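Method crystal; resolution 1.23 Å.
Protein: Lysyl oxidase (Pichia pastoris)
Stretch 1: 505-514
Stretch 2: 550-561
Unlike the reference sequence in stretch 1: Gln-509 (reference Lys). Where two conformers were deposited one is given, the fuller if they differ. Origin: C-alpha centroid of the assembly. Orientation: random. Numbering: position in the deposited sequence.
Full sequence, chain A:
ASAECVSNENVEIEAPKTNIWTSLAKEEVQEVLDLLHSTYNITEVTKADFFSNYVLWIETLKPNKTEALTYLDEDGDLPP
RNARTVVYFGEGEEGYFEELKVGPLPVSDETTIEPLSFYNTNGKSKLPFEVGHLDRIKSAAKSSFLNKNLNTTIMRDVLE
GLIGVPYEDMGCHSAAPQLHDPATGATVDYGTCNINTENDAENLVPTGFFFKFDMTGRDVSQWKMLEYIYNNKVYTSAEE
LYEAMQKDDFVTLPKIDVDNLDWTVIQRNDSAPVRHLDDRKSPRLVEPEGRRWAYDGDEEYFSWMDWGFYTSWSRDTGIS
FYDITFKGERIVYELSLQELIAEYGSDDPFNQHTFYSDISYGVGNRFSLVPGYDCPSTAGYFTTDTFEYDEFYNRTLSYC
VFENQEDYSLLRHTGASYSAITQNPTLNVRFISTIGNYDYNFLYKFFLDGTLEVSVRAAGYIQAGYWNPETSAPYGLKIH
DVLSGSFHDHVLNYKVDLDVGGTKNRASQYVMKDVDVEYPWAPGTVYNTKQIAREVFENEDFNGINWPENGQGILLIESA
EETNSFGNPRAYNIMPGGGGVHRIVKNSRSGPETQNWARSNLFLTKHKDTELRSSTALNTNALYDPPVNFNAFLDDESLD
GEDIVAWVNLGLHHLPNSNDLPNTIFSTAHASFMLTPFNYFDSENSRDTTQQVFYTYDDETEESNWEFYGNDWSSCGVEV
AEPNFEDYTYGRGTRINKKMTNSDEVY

Stretch 1 505-514: NRASQYVMKD
Stretch 2 550-561: NGQGILLIESAE

Residues 505-514 lie within a longer beta strand that pairs antiparallel with a second strand beginning at Gly-553, the two axes running at 152° and approaching to 4.5 Å. Arg-506/Glu-558, Ser-508/Leu-556 and Tyr-510/Ile-554 are hydrogen-bonded pairs, with CA-CA separations of 5.1-5.2 Å; Ala-507/Ile-557, Gln-509/Leu-555 and Val-511/Gly-553 alternate with them as non-hydrogen-bonded pairs at 4.5-4.6 Å. Backbone torsions are extended in both strands, for example -91/108 at Tyr-510, -141/163 at Ser-508 and -174/157 at Gly-553; Ser-559, at -60/140, has the least negative phi.

Each hydrogen-bonded pair satisfies its own amides and carbonyls. Arg-506 N donates to Glu-558 O (2.9 Å) and Glu-558 N to Arg-506 O (2.8 Å); Ser-508 N and Leu-556 O, like Leu-556 N and Ser-508 O, meet at 2.9 Å; Tyr-510 N reaches Ile-554 O at 2.9 Å and Ile-554 N reaches Tyr-510 O at 3.0 Å. Between these rungs, CA-H groups approach the same carbonyls, as in Gln-509 CA to Ile-554 O (3.1 Å).

Beyond Gly-553 the ladder is extended by a side chain. Gln-552 (-85/53; chi1 m, chi2 t) accepts from Met-512 N through its backbone O (3.1 Å) and returns a bond from NE2 to Met-512 O (2.9 Å), its amide standing in for a backbone NH. NE2 also donates to a water (3.0 Å) that accepts from Asp-514 N (3.2 Å), while Gln-552 OE1 accepts from Asn-550 ND2 (2.9 Å). Gly-551, at 63/24, has the positive phi that glycine favours.

The face carrying Arg-506, Ser-508, Tyr-510 and Glu-558 holds a polar network. Glu-558 (m, t, chi3 -4°) accepts at OE2 from Ser-508 OG (2.7 Å; chi1 p) and from a water (2.8 Å) that also lies 2.8 Å from Tyr-510 OH. Its OE1 accepts from another water (2.7 Å), which donates to Ser-559 O (2.8 Å) and accepts from Arg-506 NH1 (2.9 Å). Thus carboxylate and guanidinium are linked through water. Arg-506 (m, t, t, chi4 75°) curls back so that NH1 donates directly to Ala-560 O (2.8 Å), with Ala-560 CB over one guanidinium face.

Apolar contacts continue this face: Tyr-510 (m, chi2 86°) meets Leu-556 CD1 (m, t) at its ring edge, 3.5 Å from CE1, and Met-512 CE (m, t, t) lies 3.6 Å from Ile-554 CD1 (m, t). On the other face, Ala-507 CB packs 3.9 Å from Ile-557 CD1 (m, m).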

# COMPACT_ATOMS: atom_id res chain seq x y z
N ASN A 505 -18.11 -23.12 0.82
CA ASN A 505 -17.06 -22.47 1.58
C ASN A 505 -17.55 -22.09 2.98
O ASN A 505 -18.71 -22.26 3.33
CB ASN A 505 -16.58 -21.18 0.85
CG ASN A 505 -15.80 -21.41 -0.46
OD1 ASN A 505 -15.48 -20.41 -1.11
ND2 ASN A 505 -15.45 -22.66 -0.82
N ARG A 506 -16.59 -21.63 3.79
CA ARG A 506 -16.85 -21.04 5.11
C ARG A 506 -16.02 -19.78 5.17
O ARG A 506 -15.00 -19.69 4.51
CB ARG A 506 -16.36 -21.97 6.19
CG ARG A 506 -17.17 -23.10 6.45
CD ARG A 506 -16.92 -23.69 7.88
NE ARG A 506 -17.66 -24.90 7.95
CZ ARG A 506 -17.31 -26.03 7.36
NH1 ARG A 506 -16.13 -26.17 6.84
NH2 ARG A 506 -18.13 -27.07 7.44
N ALA A 507 -16.49 -18.78 5.87
CA ALA A 507 -15.71 -17.59 6.12
C ALA A 507 -15.30 -17.61 7.59
O ALA A 507 -16.11 -17.89 8.46
CB ALA A 507 -16.52 -16.34 5.84
N SER A 508 -14.03 -17.31 7.84
CA SER A 508 -13.51 -17.35 9.19
C SER A 508 -12.57 -16.22 9.44
O SER A 508 -12.13 -15.53 8.53
CB SER A 508 -12.76 -18.66 9.43
OG SER A 508 -11.55 -18.69 8.67
N GLN A 509 -12.30 -15.96 10.71
CA GLN A 509 -11.26 -15.02 11.08
C GLN A 509 -10.37 -15.65 12.14
O GLN A 509 -10.88 -16.32 13.06
CB GLN A 509 -11.88 -13.73 11.62
CG GLN A 509 -12.71 -13.87 12.82
CD GLN A 509 -13.29 -12.57 13.26
OE1 GLN A 509 -12.91 -11.49 12.77
NE2 GLN A 509 -14.25 -12.65 14.20
N TYR A 510 -9.08 -15.44 12.01
CA TYR A 510 -8.15 -15.69 13.11
C TYR A 510 -8.00 -14.39 13.89
O TYR A 510 -7.40 -13.43 13.38
CB TYR A 510 -6.80 -16.18 12.61
CG TYR A 510 -6.81 -17.65 12.21
CD1 TYR A 510 -7.19 -18.04 10.95
CD2 TYR A 510 -6.50 -18.64 13.11
CE1 TYR A 510 -7.22 -19.37 10.59
CE2 TYR A 510 -6.55 -19.97 12.76
CZ TYR A 510 -6.91 -20.33 11.49
OH TYR A 510 -6.96 -21.66 11.12
N VAL A 511 -8.57 -14.35 15.09
CA VAL A 511 -8.55 -13.19 15.96
C VAL A 511 -7.27 -13.27 16.77
O VAL A 511 -6.91 -14.33 17.30
CB VAL A 511 -9.80 -13.17 16.90
CG1 VAL A 511 -9.76 -12.05 17.92
CG2 VAL A 511 -11.06 -13.15 16.07
N MET A 512 -6.59 -12.13 16.92
CA MET A 512 -5.33 -12.03 17.65
C MET A 512 -5.54 -11.21 18.88
O MET A 512 -6.08 -10.12 18.80
CB MET A 512 -4.29 -11.36 16.76
CG MET A 512 -3.99 -12.08 15.46
SD MET A 512 -3.04 -11.05 14.36
CE MET A 512 -2.84 -12.19 13.00
N LYS A 513 -5.04 -11.68 20.01
CA LYS A 513 -5.23 -10.95 21.26
C LYS A 513 -4.09 -11.20 22.21
O LYS A 513 -3.44 -12.21 22.13
CB LYS A 513 -6.51 -11.40 21.95
CG LYS A 513 -6.53 -12.85 22.14
N ASP A 514 -3.84 -10.24 23.10
CA ASP A 514 -2.95 -10.51 24.21
C ASP A 514 -3.72 -11.19 25.32
O ASP A 514 -4.92 -10.93 25.54
CB ASP A 514 -2.19 -9.27 24.72
CG ASP A 514 -3.01 -8.38 25.54
OD1 ASP A 514 -2.93 -8.46 26.80
OD2 ASP A 514 -3.79 -7.56 25.03
N ASN A 550 -5.90 -2.26 15.22
CA ASN A 550 -4.48 -2.64 15.21
C ASN A 550 -4.21 -3.85 14.33
O ASN A 550 -3.23 -4.56 14.52
CB ASN A 550 -3.95 -2.89 16.63
CG ASN A 550 -2.43 -2.97 16.65
OD1 ASN A 550 -1.74 -2.17 16.02
ND2 ASN A 550 -1.90 -3.93 17.44
N GLY A 551 -5.06 -4.07 13.33
CA GLY A 551 -4.84 -5.16 12.40
C GLY A 551 -4.88 -6.54 13.04
O GLY A 551 -4.33 -7.49 12.48
N GLN A 552 -5.54 -6.69 14.16
CA GLN A 552 -5.47 -7.92 14.98
C GLN A 552 -6.45 -8.99 14.52
O GLN A 552 -7.20 -9.58 15.32
CB GLN A 552 -5.65 -7.59 16.45
CG GLN A 552 -4.36 -6.94 17.00
CD GLN A 552 -4.35 -6.64 18.48
OE1 GLN A 552 -3.68 -5.67 18.87
NE2 GLN A 552 -5.02 -7.47 19.32
N GLY A 553 -6.40 -9.32 13.24
CA GLY A 553 -7.18 -10.43 12.73
C GLY A 553 -6.82 -10.68 11.27
O GLY A 553 -6.30 -9.79 10.59
N ILE A 554 -7.09 -11.91 10.84
CA ILE A 554 -6.93 -12.36 9.44
C ILE A 554 -8.25 -12.94 8.99
O ILE A 554 -8.78 -13.84 9.64
CB ILE A 554 -5.81 -13.46 9.34
CG1 ILE A 554 -4.43 -12.83 9.66
CG2 ILE A 554 -5.82 -14.19 7.99
CD1 ILE A 554 -3.31 -13.86 9.83
N LEU A 555 -8.77 -12.44 7.88
CA LEU A 555 -10.07 -12.87 7.31
C LEU A 555 -9.83 -13.85 6.16
O LEU A 555 -9.11 -13.57 5.21
CB LEU A 555 -10.86 -11.69 6.76
CG LEU A 555 -12.21 -12.00 6.10
CD1 LEU A 555 -13.17 -12.55 7.06
CD2 LEU A 555 -12.77 -10.75 5.44
N LEU A 556 -10.49 -15.00 6.26
CA LEU A 556 -10.36 -16.08 5.31
C LEU A 556 -11.68 -16.47 4.67
O LEU A 556 -12.71 -16.53 5.35
CB LEU A 556 -9.76 -17.34 5.96
CG LEU A 556 -8.43 -17.25 6.67
CD1 LEU A 556 -8.06 -18.57 7.30
CD2 LEU A 556 -7.34 -16.71 5.75
N ILE A 557 -11.61 -16.84 3.39
CA ILE A 557 -12.59 -17.70 2.78
C ILE A 557 -11.95 -19.07 2.62
O ILE A 557 -10.96 -19.23 1.93
CB ILE A 557 -13.07 -17.15 1.44
CG1 ILE A 557 -13.61 -15.71 1.57
CG2 ILE A 557 -14.10 -18.11 0.81
CD1 ILE A 557 -14.76 -15.50 2.49
N GLU A 558 -12.54 -20.05 3.32
CA GLU A 558 -12.04 -21.42 3.36
C GLU A 558 -12.92 -22.35 2.53
O GLU A 558 -14.13 -22.19 2.46
CB GLU A 558 -12.12 -21.96 4.81
CG GLU A 558 -11.31 -21.20 5.84
CD GLU A 558 -11.44 -21.80 7.23
OE1 GLU A 558 -12.24 -22.78 7.44
OE2 GLU A 558 -10.79 -21.27 8.19
N SER A 559 -12.30 -23.36 1.93
CA SER A 559 -13.07 -24.50 1.44
C SER A 559 -13.80 -25.13 2.64
O SER A 559 -13.19 -25.31 3.68
CB SER A 559 -12.15 -25.52 0.84
OG SER A 559 -12.91 -26.62 0.36
N ALA A 560 -15.04 -25.56 2.45
CA ALA A 560 -15.77 -26.23 3.52
C ALA A 560 -15.19 -27.61 3.80
O ALA A 560 -15.20 -28.05 4.96
CB ALA A 560 -17.26 -26.33 3.22
N GLU A 561 -14.71 -28.29 2.76
CA GLU A 561 -14.31 -29.68 2.86
C GLU A 561 -12.85 -29.97 2.51
O GLU A 561 -12.29 -30.93 3.05
CB GLU A 561 -15.22 -30.56 1.97
CG GLU A 561 -16.74 -30.27 2.03
CD GLU A 561 -17.42 -30.80 3.26
OE1 GLU A 561 -16.80 -31.59 4.01
OE2 GLU A 561 -18.59 -30.42 3.49
O HOH W 1 -13.64 -24.81 6.43
O HOH W 2 -17.86 -29.53 5.95
O HOH W 3 -8.31 -22.38 8.78
O HOH W 4 -5.19 -7.43 22.34